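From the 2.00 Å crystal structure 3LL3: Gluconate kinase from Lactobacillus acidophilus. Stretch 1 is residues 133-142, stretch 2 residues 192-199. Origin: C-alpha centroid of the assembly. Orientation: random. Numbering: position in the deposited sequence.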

ATOM      1  N   PRO A 133      13.826 -15.685 -27.493  1.00 26.35           N
ATOM      2  CA  PRO A 133      14.980 -16.307 -28.145  1.00 26.47           C
ATOM      3  C   PRO A 133      15.991 -15.300 -28.723  1.00 27.04           C
ATOM      4  O   PRO A 133      17.185 -15.469 -28.524  1.00 24.95           O
ATOM      5  CB  PRO A 133      14.328 -17.139 -29.251  1.00 24.84           C
ATOM      6  CG  PRO A 133      13.071 -17.618 -28.601  1.00 25.73           C
ATOM      7  CD  PRO A 133      12.593 -16.450 -27.743  1.00 27.03           C
ATOM      8  N   ILE A 134      15.542 -14.252 -29.401  1.00 26.14           N
ATOM      9  CA  ILE A 134      16.522 -13.325 -29.955  1.00 24.06           C
ATOM     10  C   ILE A 134      17.467 -12.730 -28.886  1.00 26.63           C
ATOM     11  O   ILE A 134      18.670 -12.609 -29.118  1.00 26.26           O
ATOM     12  CB  ILE A 134      15.867 -12.215 -30.788  1.00 24.15           C
ATOM     13  CG1 ILE A 134      16.942 -11.297 -31.380  1.00 24.80           C
ATOM     14  CG2 ILE A 134      14.865 -11.443 -29.963  1.00 24.05           C
ATOM     15  CD1 ILE A 134      16.393 -10.264 -32.333  1.00 26.35           C
ATOM     16  N   TYR A 135      16.932 -12.383 -27.717  1.00 26.25           N
ATOM     17  CA  TYR A 135      17.755 -11.809 -26.643  1.00 25.01           C
ATOM     18  C   TYR A 135      18.629 -12.865 -25.985  1.00 28.06           C
ATOM     19  O   TYR A 135      19.766 -12.593 -25.581  1.00 29.32           O
ATOM     20  CB  TYR A 135      16.875 -11.119 -25.595  1.00 27.08           C
ATOM     21  CG  TYR A 135      16.162  -9.917 -26.141  1.00 24.87           C
ATOM     22  CD1 TYR A 135      16.883  -8.819 -26.578  1.00 26.31           C
ATOM     23  CD2 TYR A 135      14.775  -9.878 -26.226  1.00 23.75           C
ATOM     24  CE1 TYR A 135      16.255  -7.700 -27.086  1.00 25.40           C
ATOM     25  CE2 TYR A 135      14.129  -8.764 -26.736  1.00 24.90           C
ATOM     26  CZ  TYR A 135      14.887  -7.673 -27.167  1.00 24.58           C
ATOM     27  OH  TYR A 135      14.289  -6.554 -27.686  1.00 25.85           O
ATOM     28  N   LYS A 136      18.104 -14.075 -25.891  1.00 26.13           N
ATOM     29  CA  LYS A 136      18.881 -15.183 -25.356  1.00 29.29           C
ATOM     30  C   LYS A 136      20.052 -15.539 -26.275  1.00 29.37           C
ATOM     31  O   LYS A 136      21.126 -15.898 -25.794  1.00 29.64           O
ATOM     32  CB  LYS A 136      17.990 -16.408 -25.143  1.00 27.01           C
ATOM     33  CG  LYS A 136      16.924 -16.188 -24.059  1.00 30.12           C
ATOM     34  CD  LYS A 136      15.989 -17.383 -23.943  1.00 27.23           C
ATOM     35  CE  LYS A 136      14.874 -17.138 -22.922  1.00 33.41           C
ATOM     36  NZ  LYS A 136      13.743 -18.075 -23.202  1.00 31.24           N
ATOM     37  N   LEU A 137      19.829 -15.463 -27.589  1.00 27.23           N
ATOM     38  CA  LEU A 137      20.862 -15.770 -28.578  1.00 28.34           C
ATOM     39  C   LEU A 137      21.969 -14.717 -28.548  1.00 31.04           C
ATOM     40  O   LEU A 137      23.148 -15.050 -28.611  1.00 32.95           O
ATOM     41  CB  LEU A 137      20.266 -15.845 -29.985  1.00 28.17           C
ATOM     42  CG  LEU A 137      19.400 -17.059 -30.289  1.00 30.30           C
ATOM     43  CD1 LEU A 137      18.616 -16.844 -31.581  1.00 28.53           C
ATOM     44  CD2 LEU A 137      20.279 -18.313 -30.372  1.00 29.51           C
ATOM     45  N   LEU A 138      21.567 -13.451 -28.444  1.00 29.84           N
ATOM     46  CA  LEU A 138      22.499 -12.353 -28.289  1.00 31.80           C
ATOM     47  C   LEU A 138      23.348 -12.526 -27.029  1.00 35.32           C
ATOM     48  O   LEU A 138      24.567 -12.299 -27.058  1.00 29.56           O
ATOM     49  CB  LEU A 138      21.742 -11.033 -28.234  1.00 30.52           C
ATOM     50  CG  LEU A 138      21.145 -10.564 -29.557  1.00 30.90           C
ATOM     51  CD1 LEU A 138      20.323  -9.319 -29.334  1.00 29.52           C
ATOM     52  CD2 LEU A 138      22.262 -10.291 -30.557  1.00 34.42           C
ATOM     53  N   TRP A 139      22.709 -12.925 -25.929  1.00 32.19           N
ATOM     54  CA  TRP A 139      23.436 -13.186 -24.688  1.00 32.26           C
ATOM     55  C   TRP A 139      24.407 -14.353 -24.860  1.00 35.11           C
ATOM     56  O   TRP A 139      25.568 -14.271 -24.455  1.00 36.13           O
ATOM     57  CB  TRP A 139      22.479 -13.496 -23.543  1.00 32.96           C
ATOM     58  CG  TRP A 139      23.189 -13.649 -22.221  1.00 35.92           C
ATOM     59  CD1 TRP A 139      23.604 -12.642 -21.389  1.00 38.52           C
ATOM     60  CD2 TRP A 139      23.561 -14.875 -21.580  1.00 36.59           C
ATOM     61  NE1 TRP A 139      24.212 -13.173 -20.271  1.00 38.96           N
ATOM     62  CE2 TRP A 139      24.193 -14.539 -20.363  1.00 38.39           C
ATOM     63  CE3 TRP A 139      23.405 -16.222 -21.906  1.00 36.27           C
ATOM     64  CZ2 TRP A 139      24.680 -15.503 -19.483  1.00 39.88           C
ATOM     65  CZ3 TRP A 139      23.897 -17.182 -21.031  1.00 41.39           C
ATOM     66  CH2 TRP A 139      24.525 -16.816 -19.834  1.00 42.15           C
ATOM     67  N   LEU A 140      23.929 -15.442 -25.451  1.00 31.59           N
ATOM     68  CA  LEU A 140      24.781 -16.614 -25.675  1.00 34.50           C
ATOM     69  C   LEU A 140      25.997 -16.279 -26.543  1.00 37.25           C
ATOM     70  O   LEU A 140      27.119 -16.706 -26.259  1.00 37.49           O
ATOM     71  CB  LEU A 140      23.985 -17.745 -26.318  1.00 33.17           C
ATOM     72  CG  LEU A 140      22.968 -18.455 -25.412  1.00 33.94           C
ATOM     73  CD1 LEU A 140      21.990 -19.278 -26.225  1.00 30.39           C
ATOM     74  CD2 LEU A 140      23.686 -19.331 -24.401  1.00 34.26           C
ATOM     75  N   LYS A 141      25.765 -15.506 -27.597  1.00 35.54           N
ATOM     76  CA  LYS A 141      26.824 -15.097 -28.525  1.00 35.94           C
ATOM     77  C   LYS A 141      27.912 -14.251 -27.850  1.00 40.17           C
ATOM     78  O   LYS A 141      29.067 -14.260 -28.274  1.00 37.72           O
ATOM     79  CB  LYS A 141      26.190 -14.330 -29.693  1.00 36.96           C
ATOM     80  CG  LYS A 141      27.148 -13.555 -30.612  1.00 39.67           C
ATOM     81  CD  LYS A 141      26.393 -13.111 -31.871  1.00 36.95           C
ATOM     82  CE  LYS A 141      26.729 -11.683 -32.254  1.00 41.03           C
ATOM     83  NZ  LYS A 141      26.797 -10.808 -31.058  1.00 41.14           N
ATOM     84  N   ASN A 142      27.538 -13.513 -26.806  1.00 39.02           N
ATOM     85  CA  ASN A 142      28.479 -12.654 -26.099  1.00 41.24           C
ATOM     86  C   ASN A 142      29.133 -13.354 -24.906  1.00 44.98           C
ATOM     87  O   ASN A 142      30.317 -13.150 -24.640  1.00 46.33           O
ATOM     88  CB  ASN A 142      27.787 -11.364 -25.638  1.00 41.20           C
ATOM     89  CG  ASN A 142      28.737 -10.406 -24.920  1.00 49.05           C
ATOM     90  OD1 ASN A 142      28.623 -10.185 -23.705  1.00 50.05           O
ATOM     91  ND2 ASN A 142      29.678  -9.825 -25.672  1.00 48.69           N
ATOM     92  N   GLU A 192      17.871  -8.455 -41.489  1.00 31.27           N
ATOM     93  CA  GLU A 192      18.621  -7.535 -40.650  1.00 32.40           C
ATOM     94  C   GLU A 192      18.892  -8.114 -39.255  1.00 31.34           C
ATOM     95  O   GLU A 192      20.009  -8.040 -38.749  1.00 28.83           O
ATOM     96  CB  GLU A 192      17.865  -6.210 -40.558  1.00 33.67           C
ATOM     97  CG  GLU A 192      18.621  -5.096 -39.903  1.00 40.70           C
ATOM     98  CD  GLU A 192      17.890  -3.754 -39.996  1.00 44.13           C
ATOM     99  OE1 GLU A 192      16.844  -3.670 -40.691  1.00 41.70           O
ATOM    100  OE2 GLU A 192      18.380  -2.784 -39.377  1.00 46.11           O
ATOM    101  N   LEU A 193      17.871  -8.694 -38.625  1.00 30.54           N
ATOM    102  CA  LEU A 193      18.061  -9.289 -37.299  1.00 29.46           C
ATOM    103  C   LEU A 193      18.968 -10.542 -37.342  1.00 29.85           C
ATOM    104  O   LEU A 193      19.779 -10.769 -36.438  1.00 28.08           O
ATOM    105  CB  LEU A 193      16.702  -9.607 -36.640  1.00 29.30           C
ATOM    106  CG  LEU A 193      15.826  -8.414 -36.239  1.00 29.10           C
ATOM    107  CD1 LEU A 193      14.489  -8.865 -35.651  1.00 25.21           C
ATOM    108  CD2 LEU A 193      16.559  -7.455 -35.260  1.00 25.46           C
ATOM    109  N   LEU A 194      18.825 -11.358 -38.386  1.00 28.87           N
ATOM    110  CA  LEU A 194      19.690 -12.520 -38.563  1.00 30.35           C
ATOM    111  C   LEU A 194      21.154 -12.068 -38.688  1.00 30.82           C
ATOM    112  O   LEU A 194      22.061 -12.674 -38.112  1.00 29.53           O
ATOM    113  CB  LEU A 194      19.295 -13.310 -39.813  1.00 28.93           C
ATOM    114  CG  LEU A 194      17.998 -14.120 -39.813  1.00 30.87           C
ATOM    115  CD1 LEU A 194      17.741 -14.683 -41.200  1.00 30.51           C
ATOM    116  CD2 LEU A 194      18.061 -15.224 -38.775  1.00 29.49           C
ATOM    117  N   ASP A 195      21.373 -10.992 -39.431  1.00 28.73           N
ATOM    118  CA  ASP A 195      22.740 -10.497 -39.629  1.00 30.59           C
ATOM    119  C   ASP A 195      23.377 -10.026 -38.322  1.00 31.84           C
ATOM    120  O   ASP A 195      24.547 -10.312 -38.053  1.00 31.01           O
ATOM    121  CB  ASP A 195      22.772  -9.427 -40.711  1.00 29.59           C
ATOM    122  CG  ASP A 195      22.557 -10.016 -42.105  1.00 33.30           C
ATOM    123  OD1 ASP A 195      22.681 -11.251 -42.261  1.00 33.30           O
ATOM    124  OD2 ASP A 195      22.240  -9.260 -43.040  1.00 33.13           O
ATOM    125  N   ILE A 196      22.588  -9.353 -37.488  1.00 31.92           N
ATOM    126  CA  ILE A 196      23.045  -8.905 -36.172  1.00 30.74           C
ATOM    127  C   ILE A 196      23.332 -10.104 -35.254  1.00 33.08           C
ATOM    128  O   ILE A 196      24.289 -10.094 -34.474  1.00 34.33           O
ATOM    129  CB  ILE A 196      22.019  -7.963 -35.515  1.00 31.75           C
ATOM    130  CG1 ILE A 196      21.920  -6.656 -36.309  1.00 33.83           C
ATOM    131  CG2 ILE A 196      22.405  -7.668 -34.070  1.00 30.39           C
ATOM    132  CD1 ILE A 196      20.656  -5.871 -36.031  1.00 35.21           C
ATOM    133  N   LEU A 197      22.505 -11.138 -35.374  1.00 30.55           N
ATOM    134  CA  LEU A 197      22.653 -12.372 -34.607  1.00 32.00           C
ATOM    135  C   LEU A 197      23.835 -13.214 -35.068  1.00 33.16           C
ATOM    136  O   LEU A 197      24.377 -14.009 -34.295  1.00 33.56           O
ATOM    137  CB  LEU A 197      21.383 -13.209 -34.741  1.00 32.03           C
ATOM    138  CG  LEU A 197      20.328 -13.162 -33.642  1.00 31.47           C
ATOM    139  CD1 LEU A 197      20.626 -12.098 -32.668  1.00 33.41           C
ATOM    140  CD2 LEU A 197      18.942 -12.998 -34.249  1.00 31.17           C
ATOM    141  N   LYS A 198      24.214 -13.044 -36.333  1.00 30.45           N
ATOM    142  CA  LYS A 198      25.223 -13.885 -36.960  1.00 35.88           C
ATOM    143  C   LYS A 198      24.705 -15.318 -37.051  1.00 36.24           C
ATOM    144  O   LYS A 198      25.438 -16.307 -36.860  1.00 33.12           O
ATOM    145  CB  LYS A 198      26.548 -13.766 -36.212  1.00 37.72           C
ATOM    146  CG  LYS A 198      27.043 -12.312 -36.188  1.00 34.96           C
ATOM    147  CD  LYS A 198      28.190 -12.130 -35.223  1.00 42.99           C
ATOM    148  CE  LYS A 198      28.702 -10.695 -35.225  1.00 42.49           C
ATOM    149  NZ  LYS A 198      29.916 -10.629 -34.384  1.00 48.74           N
ATOM    150  N   ILE A 199      23.410 -15.399 -37.342  1.00 34.06           N
ATOM    151  CA  ILE A 199      22.721 -16.666 -37.537  1.00 35.00           C
ATOM    152  C   ILE A 199      22.283 -16.724 -38.993  1.00 34.94           C
ATOM    153  O   ILE A 199      21.867 -15.710 -39.565  1.00 33.67           O
ATOM    154  CB  ILE A 199      21.466 -16.745 -36.633  1.00 35.16           C
ATOM    155  CG1 ILE A 199      21.867 -16.786 -35.156  1.00 36.64           C
ATOM    156  CG2 ILE A 199      20.593 -17.925 -37.000  1.00 34.18           C
ATOM    157  CD1 ILE A 199      22.900 -17.833 -34.835  1.00 36.97           C
TER

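How do two segments whose touching residues are at least 55 positions apart in sequence lie side by side? Stretch 1 is helical throughout, and stretch 2 is the last part of a second helix, residues 192-197, followed by two residues outside the helix. The two helix axes run in nearly the same direction, 25° apart, and approach to 10.8 Å. That spacing leaves room for side chains between the backbones, and the closest CA pair, Leu138 CA and Leu197 CA at 6.3 Å, is where the two backbones come nearest, measured between CA atoms. About 381 Å² of surface, both sides summed, is buried between them.

What fills the gap between the helices? Mostly aliphatic carbon, with Leu197 giving up more area to the other stretch than any other residue. Ile134 CG1 lies 3.9 Å from Leu197 CD2, while Leu138 CD2 comes to 3.2 Å from Leu197 CD1. Leu197 CD1 is also 4.0 Å from Ile134 CG1, so both methyls pack against Ile134, and CD1 meets Leu138, one helical turn further along, as well. The distance between Leu138 CD2 and Leu197 CD1 is very short for two methyl carbons, and Leu197 also has unusual side-chain torsions, with chi1 at -98° and chi2 at 9°, both between the usual wells. Ile134, extended with both chi angles t, also sends its CD1 to 4.1 Å from Leu193 CD2, one turn earlier on the second helix. A looser contact, Leu138 CD2 to Ile196 CG2 at 4.4 Å, adds to the packing.

Does any polar bond tie the stretches together? No hydrogen bond crosses between them; the backbone bonds run within each stretch, as in Leu138 N to Ile134 O at 3.1 Å and Leu197 N to Leu193 O at 2.9 Å. Where Lys141 approaches the end of the second helix, it is the carbons of its side chain that come close to backbone oxygens: Lys141 CD is 3.3 Å from Leu197 O, and Lys141 CE is 3.7 Å from Ile196 O. These are packing contacts, made by the aliphatic part of a charged residue.

How do two lysines share the same corner of the contact? Lys198, the first residue to leave helical geometry, has a positive phi of 65° and lies beside Lys141. Their aliphatic portions touch, with Lys141 CE 3.3 Å from Lys198 CD, yet their like-charged ends are also near each other, Lys141 NZ to Lys198 NZ being 4.6 Å. Charge therefore does not favor this pairing, and what the two side chains share is contact between their methylene groups.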